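Membrane-bound lytic murein transglycosylase A (Burkholderia pseudomallei, PDB 6QK4) probably cleaves the beta-1,4-glycosidic bond between N-acetylmuramic acid and N-acetylglucosamine in peptidoglycan exolytically, forming a 1,6-anhydro bond in the N-acetylmuramic acid residue. Local coordinates at residues P34-D39 with S78-F83; T85-F90 with W342-N347; Q122-R127 with L155-D160. All blocks are in the same frame, centred on the assembly; numbering follows the deposited sequence.

Contact 1 of 3, residues P34-D39 with S78-F83; sequences PGWQDD and SARTFF
A cation-pi contact, combined with hydrogen bonds from one arginine to two loop carbonyls, fastens the turn at 34-39 to helix 76-86. The compact part lies around Trp36 and the guanidinium of Arg80. The Arg80 chain leaves the helix extended, with CG anti to the backbone N, and bends at chi3, which brings the tip over the indole. Arg80 CZ lies 4.6 Å from the centroid of the Trp36 five-membered ring, yet the two planes stand 79° apart: the cation meets the face upright, NH1 foremost, and is not laid flat on it. Arg80 NH1 also donates to the Trp36 carbonyl O at 2.7 Å, approaching from above the carbonyl plane, so one residue offers both its pi face and its backbone oxygen. Arg80 NH2 reaches the O of Asp39 at 2.6 Å, almost along the C=O axis (172°). Both acceptors lie near the guanidinium plane, and together they should fix its rotation. Arginine suits the place because it combines a long reach, positive charge and in-plane donors. Inward, the buried Asp39 carboxylate forms a salt bridge with Arg271 and accepts from Leu302 N, tying the loop to strand 298-307. Gly35, also buried, is at phi 111°, where a CB would press on the carbonyl O of the preceding proline. The indole N-H is taken by Glu84, one residue beyond the helical segment, and the far rim of the same ring meets Phe83, with Trp36 CH2 3.7 Å from Phe83 CB.

The loose side belongs to Gln37, an exposed residue bent at chi2. The partial negative charge of its amide oxygen is probably welcome beside the cation: without a hydrogen bond, Gln37 OE1 rests over a guanidinium face, 3.6 Å from Arg80 CZ.

Contact 2 of 3, residues T85-F90 with W342-N347; sequences TYFTPF and WLLFPN
Strands 87-90 and 342-346 run antiparallel, axes 4.4 Å apart at closest approach and directions 153° apart, with Thr88-Phe345 and Phe90-Leu343 as hydrogen-bonded pairs. Thr88 N gives to Phe345 O at 3.1 Å, and the return bond runs from Phe345 N to Thr88 O. Proline fits at 89 and 346, since both lie in non-hydrogen-bonded pairs where no N-H across the strands is needed. On the face carrying Thr88 and Phe90, the edge of the Phe345 ring points at the face of Phe90 in an offset edge-to-face pair, centroids 5.4 Å apart and planes at 88°. Asn347 closes the end: its N meets Tyr86 O at 2.7 Å, OD1 accepts from Thr88 OG1 at 2.7 Å, and ND2 makes a weak bond to Thr85 O. A water joins ND2 to Phe87 O, so the amide spans the helix-to-strand junction. Phe87 CB points away from the partner strand, yet the ring carbons CD2 and CE2 still lie 3.9 Å from Leu344 CB and 3.8 Å from Pro346 CD. Its ring meets Trp61 edge-to-face and touches helix 62-68, while strands 25-27 and 285-291 flank the pair, the former contacting Phe90 and the latter Leu344.

Contact 3 of 3, residues Q122-R127 with L155-D160; sequences QYALYR and LVWVDD
A classic beta bulge begins the antiparallel pairing of strands 123-126 and 155-158 in the MltA-specific insert domain. Gln122 and Tyr123 both face Val158: its carbonyl O accepts from Tyr123 N at 3.2 Å and, weakly, from Gln122 N at 3.1 Å. The return bond is nearly straight, with Val158 N giving to Tyr123 O at 2.8 Å (177°). Further along, Leu125 N donates to Val156 O at 2.9 Å, and Leu125 O accepts from Leu155 N at 2.7 Å.

The two faces of the pair differ in character. On one, Ala124 sets its methyl over the Trp157 indole in a CH-pi contact, CB 3.9 Å from the centroid of the six-membered ring. The methyl also lies over a face of Tyr126; alanine is small enough to rest against a face of each ring. On the other, Leu125, Val156 and Val158, beside Tyr123, form an apolar patch. Leu125 and Val156 lie side by side, CD1 of the leucine 3.7 Å from CG1 of the valine, while Val158 crosses the leucine at about a right angle. Branched aliphatics suit this side, where Leu125 and Val158 pack on Ala164 of helix 161-170.

At the far end Arg127 bends at chi3, bringing its guanidinium against Leu155; Arg127 NH1 comes within 3.1 Å of Leu155 CD1, closer than normal packing, which with the unstaggered chi3 suggests local strain. Near the bulge, the buried Asp160 N has no partner in the model, but the Asp160 side chain is well used: OD1 accepts from Glu163 N, with a weaker bond from Ile162 N. The arrangement is that of an antiparallel strand pair with a classic bulge, its second strand leading within two residues into helix 161-170, with Asp160 at the N-cap.

Overall arrangement
From the N terminus, contact 1 closes first: the loop at 34-39 returns to helix 76-86 around a largely helical excursion through 44-55 and 62-68, which holds the Cys52-Cys65 disulfide. That helix then runs straight into contact 2, where strand 87-92 pairs with a strand some 250 residues later, near the C terminus, in the 3D-domain region. Contacts 1 and 2 touch, Pro34 against Trp342 and Phe82 against Phe87. Contact 3 closes a short loop of its own, with helix 141-147, wholly within the span of contact 2 and across the chain's centre, its centre about 47 Å from that of contact 2. No contacts cross along the chain.

Contact 1 of 3, residues P34-D39 with S78-F83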
loop_
_atom_site.group_PDB
_atom_site.type_symbol
_atom_site.label_atom_id
_atom_site.label_comp_id
_atom_site.label_asym_id
_atom_site.label_seq_id
_atom_site.Cartn_x
_atom_site.Cartn_y
_atom_site.Cartn_z
ATOM N N PRO A 34 12.572 11.642 -18.335
ATOM C CA PRO A 34 12.210 10.558 -19.227
ATOM C C PRO A 34 11.054 9.837 -18.559
ATOM O O PRO A 34 11.084 9.473 -17.368
ATOM C CB PRO A 34 13.482 9.707 -19.298
ATOM C CG PRO A 34 14.165 9.969 -17.998
ATOM C CD PRO A 34 13.750 11.333 -17.508
ATOM N N GLY A 35 10.011 9.762 -19.270
ATOM C CA GLY A 35 8.826 9.140 -18.778
ATOM C C GLY A 35 7.718 10.123 -18.539
ATOM O O GLY A 35 6.571 9.704 -18.488
ATOM N N TRP A 36 8.004 11.426 -18.524
ATOM C CA TRP A 36 6.934 12.393 -18.202
ATOM C C TRP A 36 5.746 12.215 -19.151
ATOM O O TRP A 36 4.591 12.247 -18.726
ATOM C CB TRP A 36 7.497 13.816 -18.261
ATOM C CG TRP A 36 6.548 14.952 -18.126
ATOM C CD1 TRP A 36 6.335 15.988 -19.010
ATOM C CD2 TRP A 36 5.727 15.212 -16.990
ATOM N NE1 TRP A 36 5.437 16.883 -18.462
ATOM C CE2 TRP A 36 5.017 16.393 -17.238
ATOM C CE3 TRP A 36 5.479 14.504 -15.803
ATOM C CZ2 TRP A 36 4.075 16.938 -16.335
ATOM C CZ3 TRP A 36 4.558 15.092 -14.852
ATOM C CH2 TRP A 36 3.874 16.276 -15.128
ATOM N N GLN A 37 5.998 12.071 -20.459
ATOM C CA GLN A 37 4.863 11.933 -21.377
ATOM C C GLN A 37 4.190 10.576 -21.312
ATOM O O GLN A 37 3.068 10.428 -21.839
ATOM C CB GLN A 37 5.342 12.189 -22.816
ATOM C CG GLN A 37 6.003 13.529 -22.916
ATOM C CD GLN A 37 5.024 14.686 -22.855
ATOM O OE1 GLN A 37 3.819 14.516 -22.854
ATOM N NE2 GLN A 37 5.562 15.901 -22.834
ATOM N N ASP A 38 4.841 9.564 -20.691
ATOM C CA ASP A 38 4.262 8.232 -20.561
ATOM C C ASP A 38 3.167 8.157 -19.481
ATOM O O ASP A 38 2.292 7.261 -19.523
ATOM C CB ASP A 38 5.388 7.266 -20.258
ATOM C CG ASP A 38 6.340 7.105 -21.411
ATOM O OD1 ASP A 38 5.835 6.875 -22.554
ATOM O OD2 ASP A 38 7.578 7.127 -21.129
ATOM N N ASP A 39 3.154 9.098 -18.563
ATOM C CA ASP A 39 2.113 9.121 -17.547
ATOM C C ASP A 39 0.873 9.835 -18.096
ATOM O O ASP A 39 0.954 10.991 -18.550
ATOM C CB ASP A 39 2.653 9.833 -16.300
ATOM C CG ASP A 39 1.643 9.782 -15.110
ATOM O OD1 ASP A 39 0.573 9.137 -15.240
ATOM O OD2 ASP A 39 1.951 10.378 -14.066
ATOM N N SER A 78 -4.592 19.985 -19.507
ATOM C CA SER A 78 -4.447 21.151 -18.664
ATOM C C SER A 78 -3.657 20.833 -17.405
ATOM O O SER A 78 -2.910 21.687 -16.909
ATOM C CB SER A 78 -5.813 21.737 -18.277
ATOM O OG SER A 78 -6.522 22.184 -19.436
ATOM N N ALA A 79 -3.866 19.635 -16.816
ATOM C CA ALA A 79 -3.073 19.269 -15.648
ATOM C C ALA A 79 -1.590 19.214 -15.995
ATOM O O ALA A 79 -0.763 19.686 -15.200
ATOM C CB ALA A 79 -3.524 17.908 -15.080
ATOM N N ARG A 80 -1.241 18.664 -17.179
ATOM C CA ARG A 80 0.174 18.620 -17.575
ATOM C C ARG A 80 0.725 20.044 -17.666
ATOM O O ARG A 80 1.820 20.336 -17.174
ATOM C CB ARG A 80 0.352 17.898 -18.920
ATOM C CG ARG A 80 1.805 17.606 -19.294
ATOM C CD ARG A 80 1.878 16.760 -20.543
ATOM N NE ARG A 80 1.267 15.424 -20.418
ATOM C CZ ARG A 80 1.857 14.364 -19.836
ATOM N NH1 ARG A 80 3.080 14.463 -19.264
ATOM N NH2 ARG A 80 1.207 13.200 -19.805
ATOM N N THR A 81 -0.044 20.942 -18.281
ATOM C CA THR A 81 0.419 22.337 -18.384
ATOM C C THR A 81 0.609 22.971 -17.015
ATOM O O THR A 81 1.601 23.684 -16.744
ATOM C CB THR A 81 -0.579 23.106 -19.228
ATOM O OG1 THR A 81 -0.501 22.534 -20.517
ATOM C CG2 THR A 81 -0.216 24.592 -19.259
ATOM N N PHE A 82 -0.303 22.672 -16.098
ATOM C CA PHE A 82 -0.156 23.176 -14.749
ATOM C C PHE A 82 1.155 22.715 -14.124
ATOM O O PHE A 82 1.836 23.493 -13.470
ATOM C CB PHE A 82 -1.361 22.705 -13.904
ATOM C CG PHE A 82 -1.154 22.834 -12.440
ATOM C CD1 PHE A 82 -1.408 24.028 -11.839
ATOM C CD2 PHE A 82 -0.753 21.745 -11.656
ATOM C CE1 PHE A 82 -1.259 24.236 -10.485
ATOM C CE2 PHE A 82 -0.585 21.937 -10.276
ATOM C CZ PHE A 82 -0.856 23.181 -9.672
ATOM N N PHE A 83 1.434 21.401 -14.143
ATOM C CA PHE A 83 2.641 20.943 -13.454
ATOM C C PHE A 83 3.897 21.556 -14.105
ATOM O O PHE A 83 4.844 21.932 -13.410
ATOM C CB PHE A 83 2.692 19.402 -13.470
ATOM C CG PHE A 83 1.724 18.780 -12.533
ATOM C CD1 PHE A 83 1.916 18.943 -11.163
ATOM C CD2 PHE A 83 0.650 18.031 -12.974
ATOM C CE1 PHE A 83 1.032 18.336 -10.219
ATOM C CE2 PHE A 83 -0.230 17.418 -12.042
ATOM C CZ PHE A 83 -0.030 17.590 -10.689
#

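Contact 2 of 3, residues T85-F90 with W342-N347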
loop_
_atom_site.group_PDB
_atom_site.type_symbol
_atom_site.label_atom_id
_atom_site.label_comp_id
_atom_site.label_asym_id
_atom_site.label_seq_id
_atom_site.Cartn_x
_atom_site.Cartn_y
_atom_site.Cartn_z
ATOM N N THR A 85 4.158 24.404 -15.553
ATOM C CA THR A 85 4.143 25.842 -15.332
ATOM C C THR A 85 4.446 26.209 -13.884
ATOM O O THR A 85 5.123 27.213 -13.632
ATOM C CB THR A 85 2.752 26.409 -15.721
ATOM O OG1 THR A 85 2.526 26.238 -17.122
ATOM C CG2 THR A 85 2.584 27.888 -15.359
ATOM N N TYR A 86 3.933 25.438 -12.906
ATOM C CA TYR A 86 4.045 25.840 -11.516
ATOM C C TYR A 86 5.177 25.163 -10.764
ATOM O O TYR A 86 5.470 25.580 -9.634
ATOM C CB TYR A 86 2.713 25.606 -10.792
ATOM C CG TYR A 86 1.723 26.689 -11.143
ATOM C CD1 TYR A 86 0.912 26.586 -12.275
ATOM C CD2 TYR A 86 1.582 27.809 -10.320
ATOM C CE1 TYR A 86 -0.029 27.632 -12.603
ATOM C CE2 TYR A 86 0.672 28.825 -10.647
ATOM C CZ TYR A 86 -0.120 28.711 -11.789
ATOM O OH TYR A 86 -1.038 29.700 -12.128
ATOM N N PHE A 87 5.831 24.146 -11.362
ATOM C CA PHE A 87 6.837 23.389 -10.635
ATOM C C PHE A 87 8.057 23.203 -11.497
ATOM O O PHE A 87 7.968 23.171 -12.730
ATOM C CB PHE A 87 6.315 21.939 -10.220
ATOM C CG PHE A 87 5.200 21.983 -9.213
ATOM C CD1 PHE A 87 3.887 22.154 -9.632
ATOM C CD2 PHE A 87 5.486 21.849 -7.867
ATOM C CE1 PHE A 87 2.811 22.271 -8.682
ATOM C CE2 PHE A 87 4.458 21.959 -6.877
ATOM C CZ PHE A 87 3.076 22.145 -7.316
ATOM N N THR A 88 9.196 23.063 -10.835
ATOM C CA THR A 88 10.424 22.635 -11.468
ATOM C C THR A 88 10.805 21.238 -10.989
ATOM O O THR A 88 10.828 21.004 -9.772
ATOM C CB THR A 88 11.558 23.629 -11.132
ATOM O OG1 THR A 88 11.223 24.911 -11.713
ATOM C CG2 THR A 88 12.881 23.185 -11.797
ATOM N N PRO A 89 11.174 20.330 -11.881
ATOM C CA PRO A 89 11.646 19.019 -11.423
ATOM C C PRO A 89 13.146 18.985 -11.133
ATOM O O PRO A 89 13.957 19.568 -11.851
ATOM C CB PRO A 89 11.278 18.112 -12.613
ATOM C CG PRO A 89 11.517 19.050 -13.878
ATOM C CD PRO A 89 11.212 20.472 -13.353
ATOM N N PHE A 90 13.530 18.260 -10.069
ATOM C CA PHE A 90 14.927 18.134 -9.663
ATOM C C PHE A 90 15.289 16.664 -9.633
ATOM O O PHE A 90 14.740 15.905 -8.825
ATOM C CB PHE A 90 15.222 18.713 -8.278
ATOM C CG PHE A 90 15.178 20.233 -8.233
ATOM C CD1 PHE A 90 13.957 20.871 -8.339
ATOM C CD2 PHE A 90 16.345 21.017 -8.037
ATOM C CE1 PHE A 90 13.858 22.256 -8.315
ATOM C CE2 PHE A 90 16.230 22.421 -7.973
ATOM C CZ PHE A 90 14.989 23.018 -8.136
ATOM N N TRP A 342 12.443 12.188 -9.534
ATOM C CA TRP A 342 12.605 13.638 -9.567
ATOM C C TRP A 342 11.658 14.251 -8.550
ATOM O O TRP A 342 10.457 13.934 -8.554
ATOM C CB TRP A 342 12.253 14.207 -10.959
ATOM C CG TRP A 342 13.195 13.694 -12.045
ATOM C CD1 TRP A 342 14.192 14.416 -12.647
ATOM C CD2 TRP A 342 13.270 12.349 -12.612
ATOM N NE1 TRP A 342 14.879 13.597 -13.575
ATOM C CE2 TRP A 342 14.354 12.334 -13.519
ATOM C CE3 TRP A 342 12.557 11.150 -12.378
ATOM C CZ2 TRP A 342 14.691 11.191 -14.290
ATOM C CZ3 TRP A 342 12.942 9.970 -13.110
ATOM C CH2 TRP A 342 13.996 10.030 -14.063
ATOM N N LEU A 343 12.173 15.153 -7.702
ATOM C CA LEU A 343 11.323 15.884 -6.761
ATOM C C LEU A 343 10.864 17.183 -7.409
ATOM O O LEU A 343 11.658 17.876 -8.058
ATOM C CB LEU A 343 12.103 16.194 -5.485
ATOM C CG LEU A 343 12.761 15.048 -4.724
ATOM C CD1 LEU A 343 13.068 15.462 -3.277
ATOM C CD2 LEU A 343 11.916 13.833 -4.636
ATOM N N LEU A 344 9.594 17.497 -7.281
ATOM C CA LEU A 344 9.090 18.766 -7.793
ATOM C C LEU A 344 9.078 19.802 -6.666
ATOM O O LEU A 344 8.654 19.500 -5.558
ATOM C CB LEU A 344 7.661 18.634 -8.310
ATOM C CG LEU A 344 7.435 17.922 -9.661
ATOM C CD1 LEU A 344 7.889 16.542 -9.644
ATOM C CD2 LEU A 344 5.997 17.975 -9.961
ATOM N N PHE A 345 9.476 21.041 -6.990
ATOM C CA PHE A 345 9.364 22.126 -6.006
ATOM C C PHE A 345 8.594 23.250 -6.667
ATOM O O PHE A 345 8.844 23.539 -7.836
ATOM C CB PHE A 345 10.738 22.626 -5.561
ATOM C CG PHE A 345 11.424 21.650 -4.670
ATOM C CD1 PHE A 345 11.141 21.627 -3.309
ATOM C CD2 PHE A 345 12.298 20.700 -5.203
ATOM C CE1 PHE A 345 11.725 20.672 -2.470
ATOM C CE2 PHE A 345 12.886 19.750 -4.404
ATOM C CZ PHE A 345 12.608 19.707 -3.024
ATOM N N PRO A 346 7.699 23.932 -5.959
ATOM C CA PRO A 346 6.911 24.987 -6.626
ATOM C C PRO A 346 7.756 26.193 -6.999
ATOM O O PRO A 346 8.631 26.604 -6.240
ATOM C CB PRO A 346 5.861 25.369 -5.590
ATOM C CG PRO A 346 6.295 24.797 -4.341
ATOM C CD PRO A 346 7.138 23.583 -4.648
ATOM N N ASN A 347 7.473 26.745 -8.177
ATOM C CA ASN A 347 8.231 27.905 -8.665
ATOM C C ASN A 347 8.062 29.099 -7.744
ATOM O O ASN A 347 9.054 29.769 -7.417
ATOM C CB ASN A 347 7.809 28.255 -10.096
ATOM C CG ASN A 347 8.229 27.204 -11.070
ATOM O OD1 ASN A 347 9.193 26.474 -10.812
ATOM N ND2 ASN A 347 7.525 27.094 -12.197
HETATM O O HOH W 1 8.362 25.468 -14.573
#

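Contact 3 of 3, residues Q122-R127 with L155-D160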
loop_
_atom_site.group_PDB
_atom_site.type_symbol
_atom_site.label_atom_id
_atom_site.label_comp_id
_atom_site.label_asym_id
_atom_site.label_seq_id
_atom_site.Cartn_x
_atom_site.Cartn_y
_atom_site.Cartn_z
ATOM N N GLN A 122 -19.054 -15.773 7.980
ATOM C CA GLN A 122 -18.903 -16.911 8.893
ATOM C C GLN A 122 -17.530 -17.076 9.548
ATOM O O GLN A 122 -17.320 -18.075 10.262
ATOM C CB GLN A 122 -19.243 -18.232 8.172
ATOM C CG GLN A 122 -20.666 -18.321 7.607
ATOM C CD GLN A 122 -21.773 -18.357 8.685
ATOM O OE1 GLN A 122 -21.583 -18.918 9.785
ATOM N NE2 GLN A 122 -22.927 -17.724 8.371
ATOM N N TYR A 123 -16.593 -16.147 9.334
ATOM C CA TYR A 123 -15.199 -16.302 9.753
ATOM C C TYR A 123 -14.812 -15.106 10.601
ATOM O O TYR A 123 -14.774 -13.997 10.087
ATOM C CB TYR A 123 -14.283 -16.394 8.527
ATOM C CG TYR A 123 -14.764 -17.455 7.582
ATOM C CD1 TYR A 123 -14.437 -18.772 7.797
ATOM C CD2 TYR A 123 -15.567 -17.141 6.491
ATOM C CE1 TYR A 123 -14.872 -19.756 6.938
ATOM C CE2 TYR A 123 -16.048 -18.145 5.639
ATOM C CZ TYR A 123 -15.674 -19.423 5.861
ATOM O OH TYR A 123 -16.115 -20.414 4.995
ATOM N N ALA A 124 -14.489 -15.328 11.875
ATOM C CA ALA A 124 -14.326 -14.211 12.807
ATOM C C ALA A 124 -12.931 -13.600 12.759
ATOM O O ALA A 124 -11.941 -14.319 12.613
ATOM C CB ALA A 124 -14.574 -14.672 14.245
ATOM N N LEU A 125 -12.867 -12.282 12.916
ATOM C CA LEU A 125 -11.681 -11.607 13.433
ATOM C C LEU A 125 -11.832 -11.479 14.953
ATOM O O LEU A 125 -12.927 -11.226 15.456
ATOM C CB LEU A 125 -11.509 -10.221 12.789
ATOM C CG LEU A 125 -11.602 -10.175 11.258
ATOM C CD1 LEU A 125 -11.368 -8.710 10.735
ATOM C CD2 LEU A 125 -10.614 -11.157 10.654
ATOM N N TYR A 126 -10.727 -11.612 15.690
ATOM C CA TYR A 126 -10.782 -11.637 17.157
ATOM C C TYR A 126 -10.029 -10.492 17.811
ATOM O O TYR A 126 -8.942 -10.114 17.350
ATOM C CB TYR A 126 -10.185 -12.933 17.680
ATOM C CG TYR A 126 -10.936 -14.130 17.250
ATOM C CD1 TYR A 126 -11.992 -14.632 18.035
ATOM C CD2 TYR A 126 -10.593 -14.805 16.094
ATOM C CE1 TYR A 126 -12.678 -15.756 17.655
ATOM C CE2 TYR A 126 -11.303 -15.925 15.714
ATOM C CZ TYR A 126 -12.338 -16.379 16.497
ATOM O OH TYR A 126 -13.028 -17.494 16.072
ATOM N N ARG A 127 -10.619 -9.915 18.871
ATOM C CA ARG A 127 -9.869 -9.035 19.760
ATOM C C ARG A 127 -8.918 -9.851 20.631
ATOM O O ARG A 127 -9.010 -11.085 20.721
ATOM C CB ARG A 127 -10.785 -8.255 20.699
ATOM C CG ARG A 127 -11.878 -7.500 20.034
ATOM C CD ARG A 127 -12.788 -6.829 21.080
ATOM N NE ARG A 127 -14.187 -7.197 20.870
ATOM C CZ ARG A 127 -15.123 -6.372 20.391
ATOM N NH1 ARG A 127 -14.827 -5.110 20.075
ATOM N NH2 ARG A 127 -16.365 -6.811 20.228
ATOM N N LEU A 155 -14.602 -9.833 17.064
ATOM C CA LEU A 155 -14.738 -8.412 16.800
ATOM C C LEU A 155 -15.751 -8.161 15.674
ATOM O O LEU A 155 -16.582 -7.243 15.793
ATOM C CB LEU A 155 -13.354 -7.827 16.469
ATOM C CG LEU A 155 -13.245 -6.367 16.071
ATOM C CD1 LEU A 155 -13.813 -5.461 17.192
ATOM C CD2 LEU A 155 -11.790 -5.957 15.668
ATOM N N VAL A 156 -15.747 -9.016 14.664
ATOM C CA VAL A 156 -16.590 -8.876 13.482
ATOM C C VAL A 156 -16.453 -10.172 12.686
ATOM O O VAL A 156 -15.496 -10.948 12.890
ATOM C CB VAL A 156 -16.139 -7.627 12.676
ATOM C CG1 VAL A 156 -14.719 -7.820 12.116
ATOM C CG2 VAL A 156 -17.091 -7.301 11.564
ATOM N N TRP A 157 -17.398 -10.424 11.777
ATOM C CA TRP A 157 -17.418 -11.653 10.992
ATOM C C TRP A 157 -17.253 -11.353 9.500
ATOM O O TRP A 157 -18.021 -10.573 8.946
ATOM C CB TRP A 157 -18.724 -12.422 11.231
ATOM C CG TRP A 157 -18.920 -12.773 12.668
ATOM C CD1 TRP A 157 -19.413 -11.956 13.674
ATOM C CD2 TRP A 157 -18.608 -14.010 13.270
ATOM N NE1 TRP A 157 -19.428 -12.645 14.868
ATOM C CE2 TRP A 157 -18.941 -13.911 14.644
ATOM C CE3 TRP A 157 -18.077 -15.216 12.781
ATOM C CZ2 TRP A 157 -18.753 -14.968 15.527
ATOM C CZ3 TRP A 157 -17.902 -16.266 13.660
ATOM C CH2 TRP A 157 -18.239 -16.139 15.018
ATOM N N VAL A 158 -16.282 -12.006 8.840
ATOM C CA VAL A 158 -16.051 -11.686 7.439
ATOM C C VAL A 158 -16.383 -12.877 6.526
ATOM O O VAL A 158 -16.771 -13.966 6.972
ATOM C CB VAL A 158 -14.601 -11.151 7.222
ATOM C CG1 VAL A 158 -14.336 -9.935 8.079
ATOM C CG2 VAL A 158 -13.511 -12.264 7.539
ATOM N N ASP A 159 -16.210 -12.620 5.226
ATOM C CA ASP A 159 -16.675 -13.313 4.033
ATOM C C ASP A 159 -15.842 -14.523 3.670
ATOM O O ASP A 159 -16.327 -15.441 2.994
ATOM C CB ASP A 159 -16.510 -12.328 2.853
ATOM C CG ASP A 159 -17.705 -12.217 2.067
ATOM O OD1 ASP A 159 -18.676 -12.896 2.454
ATOM O OD2 ASP A 159 -17.681 -11.501 1.067
ATOM N N ASP A 160 -14.569 -14.510 4.057
ATOM C CA ASP A 160 -13.608 -15.383 3.431
ATOM C C ASP A 160 -12.489 -15.656 4.435
ATOM O O ASP A 160 -11.963 -14.698 5.031
ATOM C CB ASP A 160 -13.053 -14.708 2.178
ATOM C CG ASP A 160 -12.191 -15.626 1.369
ATOM O OD1 ASP A 160 -11.094 -15.962 1.837
ATOM O OD2 ASP A 160 -12.643 -16.039 0.282
#